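Local coordinates for glycoside hydrolase family protein (Novosphingobium sp. PP1Y, PDB 6Q2F) that is an alpha-L-rhamnosidase that probably hydrolyses terminal alpha-L-rhamnosyl groups from glycosides, at residues V271-F277 and V314-F320; D380-K385 and L397-H401; L1011-D1015 and L1127-I1133. All blocks are in the same frame, centred on the assembly; numbering follows the deposited sequence.

In the fold
Contacts 1 and 2 form one neighbourhood, their centres about 10 Å apart: the start of the helix in contact 2 packs on the strand 316-325 used in contact 1. Thr-317 OG1 lies 2.5 Å from Glu-383 OE2, and Thr-317 O lies 2.7 Å from Arg-381 N. Contact 3 is on the other side of the chain's centre, about 64 Å from contact 1 and about 61 Å from contact 2 between centres, in another beta-sandwich whose two sheets repeat the strand orders found around contact 1. Between the two regions in sequence run most strands of the central beta/alpha-barrel, where Asp-503, Ser-504, Glu-583, Glu-586 and Glu-644 form the sodium site; none of the three contacts includes a sodium-site residue.

Contact 1: V271-F277 and V314-F320; sequences VRSATVF and VPTTISF
This is an antiparallel strand pair at the edge of the four-stranded sheet of a beta-sandwich, axes 4.6 Å apart at closest and 168° between directions. Ala-274/Ile-318 and Val-276/Thr-316 are the hydrogen-bonded pairs; Ser-273/Ser-319 and Thr-275/Thr-317 are the non-hydrogen-bonded ones, with CA atoms 4.0 and 4.2 Å apart. Ala-274 N donates to Ile-318 O (2.9 Å) and Ile-318 N to Ala-274 O (3.0 Å). Val-276 and Thr-316 exchange two further bonds, N to O, each 2.9 Å, and Phe-320 N reaches Arg-272 O at 2.8 Å. Ser-319 N turns outward to Asp-380 OD1.

On the face of Ser-273, Thr-275, Thr-317 and Ser-319, Thr-275 OG1, rotamer m, donates to Thr-317 OG1 (2.9 Å), which is bonded in turn to Glu-383. The two serine hydroxyls crowd together near Arg-272 O, the place of Ser-273 OG being less certain; Leu-378 N also serves Ser-273 and Arg-543 Ser-319. The Arg-272 guanidinium goes to Ser-375 O, and Thr-316 OG1 to Glu-310 O.

The Phe-320 ring (chi1 33°, between wells) folds back over the Arg-272 carbonyl carbon, its CZ touching Val-271 CG1 (3.7 Å). Arg-272 (psi -24°) and Ser-273 together face His-374, a classic beta bulge. Strand 268-277 lies between 366-374 and the outermost 316-325; Leu-294 of the six-stranded sheet packs on Ala-274, Ile-318 and Phe-320, and helix 382-385 lies over the face of Thr-275 and Thr-317.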
loop_
_atom_site.group_PDB
_atom_site.type_symbol
_atom_site.label_atom_id
_atom_site.label_comp_id
_atom_site.label_asym_id
_atom_site.label_seq_id
_atom_site.Cartn_x
_atom_site.Cartn_y
_atom_site.Cartn_z
ATOM N N VAL A 271 -18.788 -16.042 36.236
ATOM C CA VAL A 271 -17.813 -15.980 35.152
ATOM C C VAL A 271 -17.471 -14.523 34.883
ATOM O O VAL A 271 -18.354 -13.659 34.891
ATOM C CB VAL A 271 -18.357 -16.656 33.879
ATOM C CG1 VAL A 271 -17.384 -16.496 32.732
ATOM C CG2 VAL A 271 -18.625 -18.123 34.148
ATOM N N ARG A 272 -16.195 -14.270 34.663
ATOM C CA ARG A 272 -15.701 -12.944 34.345
ATOM C C ARG A 272 -14.990 -12.849 33.002
ATOM O O ARG A 272 -14.876 -11.794 32.454
ATOM C CB ARG A 272 -14.805 -12.439 35.446
ATOM C CG ARG A 272 -15.569 -11.864 36.593
ATOM C CD ARG A 272 -14.651 -11.595 37.748
ATOM N NE ARG A 272 -15.393 -11.273 38.942
ATOM C CZ ARG A 272 -15.963 -12.183 39.720
ATOM N NH1 ARG A 272 -15.863 -13.456 39.422
ATOM N NH2 ARG A 272 -16.625 -11.814 40.790
ATOM N N SER A 273 -14.477 -13.969 32.516
ATOM C CA SER A 273 -13.782 -13.955 31.242
ATOM C C SER A 273 -13.854 -15.300 30.549
ATOM O O SER A 273 -14.015 -16.340 31.188
ATOM C CB SER A 273 -12.320 -13.545 31.437
ATOM O OG SER A 273 -12.224 -12.251 32.005
ATOM N N ALA A 274 -13.724 -15.270 29.229
ATOM C CA ALA A 274 -13.730 -16.471 28.451
ATOM C C ALA A 274 -12.701 -16.469 27.344
ATOM O O ALA A 274 -12.476 -15.476 26.726
ATOM C CB ALA A 274 -15.087 -16.634 27.841
ATOM N N THR A 275 -12.113 -17.615 27.070
ATOM C CA THR A 275 -11.174 -17.760 25.968
ATOM C C THR A 275 -11.702 -18.817 25.006
ATOM O O THR A 275 -12.131 -19.896 25.437
ATOM C CB THR A 275 -9.773 -18.143 26.469
ATOM O OG1 THR A 275 -9.316 -17.158 27.402
ATOM C CG2 THR A 275 -8.801 -18.215 25.308
ATOM N N VAL A 276 -11.674 -18.510 23.710
ATOM C CA VAL A 276 -12.159 -19.414 22.675
ATOM C C VAL A 276 -11.100 -19.544 21.588
ATOM O O VAL A 276 -10.430 -18.565 21.245
ATOM C CB VAL A 276 -13.493 -18.913 22.083
ATOM C CG1 VAL A 276 -13.908 -19.759 20.905
ATOM C CG2 VAL A 276 -14.575 -18.937 23.143
ATOM N N PHE A 277 -10.940 -20.752 21.049
ATOM C CA PHE A 277 -10.207 -20.914 19.800
ATOM C C PHE A 277 -10.889 -21.949 18.920
ATOM O O PHE A 277 -11.186 -23.065 19.363
ATOM C CB PHE A 277 -8.746 -21.311 20.023
ATOM C CG PHE A 277 -7.963 -21.418 18.745
ATOM C CD1 PHE A 277 -7.773 -20.304 17.938
ATOM C CD2 PHE A 277 -7.428 -22.630 18.341
ATOM C CE1 PHE A 277 -7.054 -20.399 16.750
ATOM C CE2 PHE A 277 -6.714 -22.736 17.158
ATOM C CZ PHE A 277 -6.522 -21.620 16.362
ATOM N N VAL A 314 -5.610 -16.976 16.144
ATOM C CA VAL A 314 -5.117 -17.142 17.499
ATOM C C VAL A 314 -6.294 -17.061 18.434
ATOM O O VAL A 314 -7.313 -16.587 18.048
ATOM C CB VAL A 314 -4.047 -16.141 17.886
ATOM C CG1 VAL A 314 -2.829 -16.347 17.036
ATOM C CG2 VAL A 314 -4.594 -14.740 17.804
ATOM N N PRO A 315 -6.163 -17.540 19.650
ATOM C CA PRO A 315 -7.321 -17.527 20.549
ATOM C C PRO A 315 -7.848 -16.116 20.771
ATOM O O PRO A 315 -7.170 -15.125 20.511
ATOM C CB PRO A 315 -6.775 -18.133 21.848
ATOM C CG PRO A 315 -5.608 -18.950 21.419
ATOM C CD PRO A 315 -5.014 -18.237 20.256
ATOM N N THR A 316 -9.086 -16.036 21.256
ATOM C CA THR A 316 -9.726 -14.769 21.590
ATOM C C THR A 316 -10.159 -14.816 23.046
ATOM O O THR A 316 -10.914 -15.707 23.444
ATOM C CB THR A 316 -10.934 -14.491 20.692
ATOM O OG1 THR A 316 -10.503 -14.344 19.333
ATOM C CG2 THR A 316 -11.631 -13.217 21.130
ATOM N N THR A 317 -9.682 -13.862 23.836
ATOM C CA THR A 317 -10.068 -13.736 25.231
ATOM C C THR A 317 -10.889 -12.468 25.399
ATOM O O THR A 317 -10.516 -11.418 24.877
ATOM C CB THR A 317 -8.834 -13.702 26.128
ATOM O OG1 THR A 317 -8.103 -14.926 25.959
ATOM C CG2 THR A 317 -9.239 -13.546 27.581
ATOM N N ILE A 318 -12.021 -12.577 26.087
ATOM C CA ILE A 318 -12.852 -11.430 26.417
ATOM C C ILE A 318 -13.094 -11.474 27.909
ATOM O O ILE A 318 -13.114 -12.548 28.511
ATOM C CB ILE A 318 -14.197 -11.420 25.658
ATOM C CG1 ILE A 318 -14.960 -12.717 25.925
ATOM C CG2 ILE A 318 -13.978 -11.180 24.159
ATOM C CD1 ILE A 318 -16.401 -12.677 25.458
ATOM N N SER A 319 -13.279 -10.298 28.505
ATOM C CA SER A 319 -13.583 -10.175 29.920
ATOM C C SER A 319 -14.761 -9.228 30.085
ATOM O O SER A 319 -14.997 -8.356 29.245
ATOM C CB SER A 319 -12.373 -9.663 30.710
ATOM O OG SER A 319 -12.642 -9.693 32.097
ATOM N N PHE A 320 -15.493 -9.390 31.186
ATOM C CA PHE A 320 -16.744 -8.662 31.343
ATOM C C PHE A 320 -17.104 -8.573 32.818
ATOM O O PHE A 320 -16.483 -9.211 33.671
ATOM C CB PHE A 320 -17.865 -9.341 30.556
ATOM C CG PHE A 320 -17.728 -10.836 30.493
ATOM C CD1 PHE A 320 -18.158 -11.630 31.540
ATOM C CD2 PHE A 320 -17.156 -11.444 29.389
ATOM C CE1 PHE A 320 -18.025 -13.003 31.486
ATOM C CE2 PHE A 320 -17.018 -12.813 29.330
ATOM C CZ PHE A 320 -17.456 -13.594 30.379
#

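Contact 2: D380-K385 and L397-H401; sequences DRYETK and LVGPH
Asp-380 leads into a short helix, and its t side chain points toward the loop 397-401, with CB 4.2 Å from Pro-400 CD. Its OD1 is held by Ser-319 N and Lys-307, while its OD2 takes a salt bridge from Arg-381 NH2 (2.7 Å) and a bond from water 1 (2.7 Å). Arg-381 follows in a left-handed conformation (52/48°) at the N-cap position, turning the chain into helix 382-385; its O accepts Lys-385 N at 3.2 Å. Leu-397 CA lies over one face of the guanidinium, whose NH2 comes within 3.3 Å of Val-398 O at the edge, and NH1 is 3.7 Å from Leu-397 CD2.

Further on, Thr-384 CG2 touches Leu-397 CD1 (3.8 Å), its hydroxyl being engaged with Ser-391. Lys-385 sets CG against the same CD1 (4.0 Å), and its extended side chain doubles back to the segment's start, where Lys-385 NZ donates to Asp-380 O (2.7 Å). Lys-385 NZ also donates to water 1 (2.7 Å), which donates to Leu-397 O (2.8 Å). Leu-397 thus sits between the Arg-381 and Lys-385 side chains, beside the water-bridged Asp-380/Lys-385 group, burying 287 Å² in all.

Asp-547 forms a salt bridge with Lys-385, and Arg-543 packs on Asp-380 and Pro-400. Their helix 543-575 falls in sequence between barrel strands 497-502 and 579-582, while sandwich strand 316-325 lies against Asp-380 and Tyr-382: sandwich and barrel meet here.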
loop_
_atom_site.group_PDB
_atom_site.type_symbol
_atom_site.label_atom_id
_atom_site.label_comp_id
_atom_site.label_asym_id
_atom_site.label_seq_id
_atom_site.Cartn_x
_atom_site.Cartn_y
_atom_site.Cartn_z
ATOM N N ASP A 380 -8.935 -7.924 28.711
ATOM C CA ASP A 380 -9.892 -8.085 27.631
ATOM C C ASP A 380 -9.184 -7.997 26.285
ATOM O O ASP A 380 -8.445 -7.046 26.022
ATOM C CB ASP A 380 -10.980 -7.020 27.742
ATOM C CG ASP A 380 -11.990 -7.123 26.637
ATOM O OD1 ASP A 380 -12.509 -8.243 26.430
ATOM O OD2 ASP A 380 -12.245 -6.104 25.962
ATOM N N ARG A 381 -9.391 -9.015 25.451
ATOM C CA ARG A 381 -8.794 -9.100 24.117
ATOM C C ARG A 381 -7.281 -8.903 24.153
ATOM O O ARG A 381 -6.702 -8.161 23.348
ATOM C CB ARG A 381 -9.473 -8.122 23.156
ATOM C CG ARG A 381 -10.594 -8.821 22.377
ATOM C CD ARG A 381 -11.617 -7.864 21.894
ATOM N NE ARG A 381 -12.233 -7.127 22.987
ATOM C CZ ARG A 381 -13.147 -6.186 22.784
ATOM N NH1 ARG A 381 -13.514 -5.907 21.538
ATOM N NH2 ARG A 381 -13.687 -5.529 23.802
ATOM N N TYR A 382 -6.626 -9.627 25.075
ATOM C CA TYR A 382 -5.187 -9.452 25.258
ATOM C C TYR A 382 -4.406 -9.954 24.051
ATOM O O TYR A 382 -3.361 -9.389 23.711
ATOM C CB TYR A 382 -4.714 -10.148 26.543
ATOM C CG TYR A 382 -4.356 -11.618 26.415
ATOM C CD1 TYR A 382 -3.076 -12.015 26.027
ATOM C CD2 TYR A 382 -5.294 -12.606 26.682
ATOM C CE1 TYR A 382 -2.748 -13.351 25.897
ATOM C CE2 TYR A 382 -4.974 -13.945 26.566
ATOM C CZ TYR A 382 -3.698 -14.313 26.175
ATOM O OH TYR A 382 -3.381 -15.653 26.055
ATOM N N GLU A 383 -4.883 -11.023 23.398
ATOM C CA GLU A 383 -4.152 -11.567 22.256
ATOM C C GLU A 383 -3.904 -10.495 21.200
ATOM O O GLU A 383 -2.779 -10.344 20.710
ATOM C CB GLU A 383 -4.902 -12.760 21.653
ATOM C CG GLU A 383 -5.033 -13.966 22.600
ATOM C CD GLU A 383 -6.371 -13.998 23.286
ATOM O OE1 GLU A 383 -7.062 -12.960 23.242
ATOM O OE2 GLU A 383 -6.746 -15.035 23.873
ATOM N N THR A 384 -4.939 -9.727 20.837
ATOM C CA THR A 384 -4.720 -8.695 19.826
ATOM C C THR A 384 -3.935 -7.521 20.401
ATOM O O THR A 384 -3.059 -6.973 19.726
ATOM C CB THR A 384 -6.045 -8.235 19.191
ATOM O OG1 THR A 384 -5.785 -7.201 18.226
ATOM C CG2 THR A 384 -7.026 -7.723 20.206
ATOM N N LYS A 385 -4.194 -7.151 21.661
ATOM C CA LYS A 385 -3.469 -6.026 22.255
ATOM C C LYS A 385 -1.988 -6.334 22.416
ATOM O O LYS A 385 -1.163 -5.418 22.379
ATOM C CB LYS A 385 -4.069 -5.641 23.611
ATOM C CG LYS A 385 -5.443 -4.981 23.528
ATOM C CD LYS A 385 -6.103 -4.925 24.914
ATOM C CE LYS A 385 -7.492 -4.268 24.845
ATOM N NZ LYS A 385 -8.221 -4.341 26.144
ATOM N N LEU A 397 -11.419 -1.093 21.054
ATOM C CA LEU A 397 -11.562 -2.224 21.975
ATOM C C LEU A 397 -11.941 -1.694 23.357
ATOM O O LEU A 397 -11.135 -1.629 24.283
ATOM C CB LEU A 397 -10.280 -3.042 22.040
ATOM C CG LEU A 397 -9.649 -3.458 20.717
ATOM C CD1 LEU A 397 -8.383 -4.241 20.983
ATOM C CD2 LEU A 397 -10.642 -4.272 19.895
ATOM N N VAL A 398 -13.203 -1.316 23.501
ATOM C CA VAL A 398 -13.677 -0.757 24.766
ATOM C C VAL A 398 -13.891 -1.892 25.758
ATOM O O VAL A 398 -14.591 -2.872 25.468
ATOM C CB VAL A 398 -14.962 0.063 24.561
ATOM C CG1 VAL A 398 -15.299 0.831 25.830
ATOM C CG2 VAL A 398 -14.797 1.008 23.374
ATOM N N GLY A 399 -13.280 -1.769 26.923
ATOM C CA GLY A 399 -13.368 -2.806 27.923
ATOM C C GLY A 399 -14.626 -2.691 28.748
ATOM O O GLY A 399 -15.381 -1.705 28.684
ATOM N N PRO A 400 -14.878 -3.717 29.555
ATOM C CA PRO A 400 -15.967 -3.623 30.524
ATOM C C PRO A 400 -15.643 -2.554 31.549
ATOM O O PRO A 400 -14.480 -2.232 31.805
ATOM C CB PRO A 400 -16.001 -5.017 31.157
ATOM C CG PRO A 400 -14.593 -5.479 31.064
ATOM C CD PRO A 400 -14.063 -4.927 29.759
ATOM N N HIS A 401 -16.691 -1.978 32.127
ATOM C CA HIS A 401 -16.525 -0.886 33.070
ATOM C C HIS A 401 -16.523 -1.364 34.520
ATOM O O HIS A 401 -16.866 -0.591 35.421
ATOM C CB HIS A 401 -17.613 0.159 32.835
ATOM C CG HIS A 401 -17.645 0.677 31.429
ATOM N ND1 HIS A 401 -16.513 1.119 30.776
ATOM C CD2 HIS A 401 -18.665 0.817 30.548
ATOM C CE1 HIS A 401 -16.833 1.511 29.555
ATOM N NE2 HIS A 401 -18.133 1.340 29.392
HETATM O O HOH W 1 -10.881 -3.816 26.086
HETATM O O HOH W 2 -8.339 -1.019 25.360
#

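Contact 3: L1011-D1015 and L1127-I1133; sequences LEPLD and LRPSGLI
This is a loop-to-strand contact in a C-terminal beta-sandwich, consistent with the galactose-binding-like fold: 1011-1015 follows edge strand 1005-1008 of the six-stranded sheet, its last two residues opening a 3-10 segment, whereas 1127-1133 enters strand 1131-1140 of the four-stranded one. The segments run roughly opposite ways, Pro-1013 nearest Ile-1133 (CA-CA 5.2 Å) and Leu-1014 nearest Ser-1130 (5.3 Å), and bury 496 Å².

Two direct hydrogen bonds fix them: Leu-1014 N to Ser-1130 O (3.0 Å), and Ser-1130 N to Asp-1015 OD1 (2.9 Å), with Asp-1015 in the p rotamer. Water 3 joins Leu-1011 O (3.0 Å) to Ile-1133 O (2.8 Å), water 4 Glu-1012 O (2.5 Å) to Leu-1132 O (2.8 Å). Leu-1011 CD2 meets Leu-1132 CG at 3.8 Å, both side chains also touching Trp-992. The positive phi of Gly-1131 (89°) by itself favours glycine, and a CB there would clash, about 2.7 Å from Leu-1014 CG; its CA lies 4.0 Å from Leu-1014 CD1.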
loop_
_atom_site.group_PDB
_atom_site.type_symbol
_atom_site.label_atom_id
_atom_site.label_comp_id
_atom_site.label_asym_id
_atom_site.label_seq_id
_atom_site.Cartn_x
_atom_site.Cartn_y
_atom_site.Cartn_z
ATOM N N LEU A 1011 -14.499 2.615 -44.318
ATOM C CA LEU A 1011 -13.963 2.319 -42.998
ATOM C C LEU A 1011 -15.009 1.538 -42.223
ATOM O O LEU A 1011 -16.180 1.928 -42.186
ATOM C CB LEU A 1011 -13.610 3.613 -42.260
ATOM C CG LEU A 1011 -12.259 4.292 -42.474
ATOM C CD1 LEU A 1011 -12.133 5.597 -41.699
ATOM C CD2 LEU A 1011 -11.107 3.340 -42.139
ATOM N N GLU A 1012 -14.599 0.415 -41.645
ATOM C CA GLU A 1012 -15.483 -0.439 -40.863
ATOM C C GLU A 1012 -14.715 -1.011 -39.679
ATOM O O GLU A 1012 -13.501 -1.231 -39.772
ATOM C CB GLU A 1012 -16.046 -1.600 -41.702
ATOM C CG GLU A 1012 -16.920 -1.188 -42.889
ATOM C CD GLU A 1012 -18.317 -0.746 -42.464
ATOM O OE1 GLU A 1012 -18.968 0.005 -43.226
ATOM O OE2 GLU A 1012 -18.763 -1.158 -41.367
ATOM N N PRO A 1013 -15.389 -1.258 -38.555
ATOM C CA PRO A 1013 -14.715 -1.944 -37.442
ATOM C C PRO A 1013 -14.281 -3.324 -37.902
ATOM O O PRO A 1013 -15.100 -4.124 -38.356
ATOM C CB PRO A 1013 -15.791 -2.011 -36.345
ATOM C CG PRO A 1013 -16.876 -1.070 -36.777
ATOM C CD PRO A 1013 -16.813 -1.016 -38.279
ATOM N N LEU A 1014 -12.970 -3.589 -37.810
ATOM C CA LEU A 1014 -12.432 -4.860 -38.292
ATOM C C LEU A 1014 -13.067 -6.044 -37.578
ATOM O O LEU A 1014 -13.260 -7.100 -38.186
ATOM C CB LEU A 1014 -10.913 -4.898 -38.120
ATOM C CG LEU A 1014 -10.165 -3.771 -38.841
ATOM C CD1 LEU A 1014 -8.657 -3.917 -38.710
ATOM C CD2 LEU A 1014 -10.578 -3.718 -40.303
ATOM N N ASP A 1015 -13.421 -5.889 -36.304
ATOM C CA ASP A 1015 -14.037 -6.984 -35.562
ATOM C C ASP A 1015 -15.415 -7.367 -36.086
ATOM O O ASP A 1015 -15.952 -8.394 -35.665
ATOM C CB ASP A 1015 -14.134 -6.614 -34.090
ATOM C CG ASP A 1015 -14.889 -5.327 -33.874
ATOM O OD1 ASP A 1015 -14.320 -4.260 -34.180
ATOM O OD2 ASP A 1015 -16.042 -5.383 -33.395
ATOM N N LEU A 1127 -15.846 -9.335 -28.794
ATOM C CA LEU A 1127 -14.634 -8.720 -29.318
ATOM C C LEU A 1127 -14.541 -7.248 -28.916
ATOM O O LEU A 1127 -15.535 -6.602 -28.591
ATOM C CB LEU A 1127 -14.583 -8.831 -30.839
ATOM C CG LEU A 1127 -14.561 -10.238 -31.415
ATOM C CD1 LEU A 1127 -14.504 -10.164 -32.945
ATOM C CD2 LEU A 1127 -13.380 -11.003 -30.861
ATOM N N ARG A 1128 -13.300 -6.719 -28.925
ATOM C CA ARG A 1128 -13.139 -5.284 -28.729
ATOM C C ARG A 1128 -13.197 -4.569 -30.078
ATOM O O ARG A 1128 -12.738 -5.111 -31.085
ATOM C CB ARG A 1128 -11.807 -4.973 -28.040
ATOM C CG ARG A 1128 -11.758 -5.364 -26.558
ATOM C CD ARG A 1128 -10.367 -5.236 -25.969
ATOM N NE ARG A 1128 -9.801 -3.909 -26.185
ATOM C CZ ARG A 1128 -9.493 -3.038 -25.222
ATOM N NH1 ARG A 1128 -9.687 -3.342 -23.938
ATOM N NH2 ARG A 1128 -8.975 -1.860 -25.553
ATOM N N PRO A 1129 -13.749 -3.362 -30.153
ATOM C CA PRO A 1129 -13.709 -2.629 -31.423
ATOM C C PRO A 1129 -12.264 -2.513 -31.895
ATOM O O PRO A 1129 -11.357 -2.261 -31.099
ATOM C CB PRO A 1129 -14.311 -1.263 -31.069
ATOM C CG PRO A 1129 -15.064 -1.495 -29.778
ATOM C CD PRO A 1129 -14.257 -2.527 -29.051
ATOM N N SER A 1130 -12.054 -2.732 -33.193
ATOM C CA SER A 1130 -10.713 -2.868 -33.738
ATOM C C SER A 1130 -10.536 -2.014 -34.992
ATOM O O SER A 1130 -11.452 -1.894 -35.814
ATOM C CB SER A 1130 -10.427 -4.339 -34.068
ATOM O OG SER A 1130 -9.080 -4.495 -34.459
ATOM N N GLY A 1131 -9.343 -1.436 -35.136
ATOM C CA GLY A 1131 -8.942 -0.740 -36.344
ATOM C C GLY A 1131 -9.312 0.727 -36.356
ATOM O O GLY A 1131 -9.622 1.354 -35.330
ATOM N N LEU A 1132 -9.250 1.289 -37.565
ATOM C CA LEU A 1132 -9.584 2.691 -37.810
ATOM C C LEU A 1132 -11.075 2.754 -38.116
ATOM O O LEU A 1132 -11.500 2.484 -39.239
ATOM C CB LEU A 1132 -8.762 3.250 -38.968
ATOM C CG LEU A 1132 -8.985 4.738 -39.325
ATOM C CD1 LEU A 1132 -8.792 5.639 -38.095
ATOM C CD2 LEU A 1132 -8.052 5.182 -40.429
ATOM N N ILE A 1133 -11.878 3.102 -37.115
ATOM C CA ILE A 1133 -13.323 3.095 -37.296
ATOM C C ILE A 1133 -13.834 4.428 -37.858
ATOM O O ILE A 1133 -14.798 4.451 -38.622
ATOM C CB ILE A 1133 -13.986 2.739 -35.957
ATOM C CG1 ILE A 1133 -13.625 1.307 -35.555
ATOM C CG2 ILE A 1133 -15.495 2.931 -36.014
ATOM C CD1 ILE A 1133 -13.930 0.983 -34.103
HETATM O O HOH W 3 -16.813 2.611 -39.318
HETATM O O HOH W 4 -11.498 0.014 -40.465
#